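Sensor histidine kinase CitA (Klebsiella pneumoniae, PDB 1P0Z) senses citrate through its periplasmic domain and, as the histidine kinase of a two-component system, probably phosphorylates CitB to induce citrate fermentation. Local coordinates at residues P23-A28 against S106-A111. Residues are numbered along the deposited sequence; the frame is centred on the assembly and turned at random.
Sequences PELVEA and SPIQDA. With NA (sodium ion), chain L.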
loop_
_atom_site.group_PDB
_atom_site.type_symbol
_atom_site.label_atom_id
_atom_site.label_comp_id
_atom_site.label_asym_id
_atom_site.label_seq_id
_atom_site.Cartn_x
_atom_site.Cartn_y
_atom_site.Cartn_z
ATOM N N PRO A 23 -10.484 -4.006 -10.043
ATOM C CA PRO A 23 -11.731 -3.259 -10.213
ATOM C C PRO A 23 -12.570 -3.228 -8.939
ATOM O O PRO A 23 -13.175 -2.206 -8.637
ATOM C CB PRO A 23 -12.444 -4.013 -11.352
ATOM C CG PRO A 23 -11.293 -4.496 -12.186
ATOM C CD PRO A 23 -10.292 -4.988 -11.123
ATOM N N GLU A 24 -12.622 -4.328 -8.196
ATOM C CA GLU A 24 -13.406 -4.328 -6.959
ATOM C C GLU A 24 -12.872 -3.352 -5.917
ATOM O O GLU A 24 -13.659 -2.744 -5.150
ATOM C CB GLU A 24 -13.462 -5.730 -6.364
ATOM C CG GLU A 24 -14.312 -6.687 -7.204
ATOM C CD GLU A 24 -14.588 -7.995 -6.498
ATOM O OE1 GLU A 24 -13.717 -8.886 -6.484
ATOM O OE2 GLU A 24 -15.691 -8.130 -5.943
ATOM N N LEU A 25 -11.549 -3.193 -5.872
ATOM C CA LEU A 25 -10.977 -2.256 -4.903
ATOM C C LEU A 25 -11.245 -0.834 -5.367
ATOM O O LEU A 25 -11.556 0.032 -4.555
ATOM C CB LEU A 25 -9.458 -2.463 -4.741
ATOM C CG LEU A 25 -8.840 -1.493 -3.720
ATOM C CD1 LEU A 25 -9.424 -1.714 -2.335
ATOM C CD2 LEU A 25 -7.307 -1.721 -3.685
ATOM N N VAL A 26 -11.122 -0.582 -6.671
ATOM C CA VAL A 26 -11.386 0.748 -7.194
ATOM C C VAL A 26 -12.818 1.136 -6.794
ATOM O O VAL A 26 -13.051 2.229 -6.296
ATOM C CB VAL A 26 -11.265 0.777 -8.736
ATOM C CG1 VAL A 26 -11.820 2.106 -9.285
ATOM C CG2 VAL A 26 -9.821 0.590 -9.154
ATOM N N GLU A 27 -13.761 0.217 -7.001
ATOM C CA GLU A 27 -15.156 0.490 -6.632
ATOM C C GLU A 27 -15.372 0.702 -5.139
ATOM O O GLU A 27 -16.059 1.658 -4.739
ATOM C CB GLU A 27 -16.081 -0.636 -7.107
ATOM C CG GLU A 27 -17.561 -0.358 -6.770
ATOM C CD GLU A 27 -18.505 -1.410 -7.309
ATOM O OE1 GLU A 27 -18.567 -1.568 -8.545
ATOM O OE2 GLU A 27 -19.188 -2.075 -6.501
ATOM N N ALA A 28 -14.770 -0.157 -4.314
ATOM C CA ALA A 28 -14.934 -0.050 -2.874
ATOM C C ALA A 28 -14.353 1.274 -2.368
ATOM O O ALA A 28 -14.896 1.885 -1.442
ATOM C CB ALA A 28 -14.270 -1.245 -2.175
ATOM N N SER A 106 1.603 2.214 -5.091
ATOM C CA SER A 106 1.046 2.425 -6.444
ATOM C C SER A 106 -0.305 3.109 -6.238
ATOM O O SER A 106 -1.050 2.772 -5.304
ATOM C CB SER A 106 0.841 1.058 -7.138
ATOM O OG SER A 106 0.427 1.262 -8.495
ATOM N N PRO A 107 -0.672 4.042 -7.141
ATOM C CA PRO A 107 -1.963 4.724 -6.970
ATOM C C PRO A 107 -3.109 3.816 -7.400
ATOM O O PRO A 107 -2.917 2.882 -8.202
ATOM C CB PRO A 107 -1.868 5.911 -7.949
ATOM C CG PRO A 107 -0.962 5.396 -9.064
ATOM C CD PRO A 107 0.092 4.560 -8.285
ATOM N N ILE A 108 -4.273 4.028 -6.814
ATOM C CA ILE A 108 -5.496 3.331 -7.237
ATOM C C ILE A 108 -6.140 4.433 -8.104
ATOM O O ILE A 108 -6.291 5.566 -7.640
ATOM C CB ILE A 108 -6.441 3.043 -6.062
ATOM C CG1 ILE A 108 -5.713 2.272 -4.955
ATOM C CG2 ILE A 108 -7.652 2.266 -6.578
ATOM C CD1 ILE A 108 -6.573 2.070 -3.688
ATOM N N GLN A 109 -6.507 4.098 -9.341
ATOM C CA GLN A 109 -7.060 5.074 -10.303
ATOM C C GLN A 109 -8.419 4.696 -10.848
ATOM O O GLN A 109 -8.703 3.515 -11.006
ATOM C CB GLN A 109 -6.091 5.213 -11.470
ATOM C CG GLN A 109 -4.811 5.947 -11.089
ATOM C CD GLN A 109 -3.717 5.747 -12.101
ATOM O OE1 GLN A 109 -3.125 4.665 -12.187
ATOM N NE2 GLN A 109 -3.438 6.788 -12.899
ATOM N N ASP A 110 -9.263 5.695 -11.127
ATOM C CA ASP A 110 -10.541 5.351 -11.763
ATOM C C ASP A 110 -10.290 5.119 -13.265
ATOM O O ASP A 110 -9.154 5.217 -13.743
ATOM C CB ASP A 110 -11.636 6.423 -11.520
ATOM C CG ASP A 110 -11.326 7.777 -12.129
ATOM O OD1 ASP A 110 -10.534 7.901 -13.083
ATOM O OD2 ASP A 110 -11.939 8.764 -11.640
ATOM N N ALA A 111 -11.346 4.834 -14.027
ATOM C CA ALA A 111 -11.155 4.550 -15.448
ATOM C C ALA A 111 -10.548 5.697 -16.271
ATOM O O ALA A 111 -9.911 5.446 -17.281
ATOM C CB ALA A 111 -12.488 4.079 -16.067
HETATM NA NA NA L . -1.722 1.362 -9.593
HETATM O O HOH W 1 -3.580 1.904 -11.147
HETATM O O HOH W 2 -0.402 2.585 -11.344
HETATM O O HOH W 3 -1.452 -0.594 -10.908
#
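Leu25 and Val26 meet Ile108 mainly through methyl groups, each using a different branch of the isoleucine in the conformer described, one of two modelled for Ile108. CD2 of Leu25 lies 3.9 Å from CD1 of Ile108, the two side chains crossing at about a right angle. CG2 of Val26 approaches CG2 of Ile108 at 3.8 Å, and here the side chains run past each other in opposite senses. In that conformer chi1 (-55°) sets CG2 anti to the backbone N and CG1 anti to the carbonyl carbon, and the extended chi2 (175°) carries CD1 outward to Leu25.

Val26 also packs against the backbone: its CG2 sits 3.6 Å from the carbonyl O of Gln109, a van der Waals contact of a methyl with a carbonyl oxygen. The polar end of Gln109 turns elsewhere, OE1 accepting from a water at 3.0 Å and NE2 bonding Gly113 O.

That same water is a sodium ligand. Ser106 OG and Pro107 O each bind the ion at 2.4 Å, and Ser20 of helix 6-20 also coordinates it.

With the segment axes 8.6 Å apart and inclined at 73°, short helix 23-30 packs across the C-terminal end of strand 101-109 and onto neighbouring strand 115-124 (Leu25 on Val119, Val26 on Ile116), within the antiparallel sheet of the periplasmic PAS-like (Cache) sensor domain.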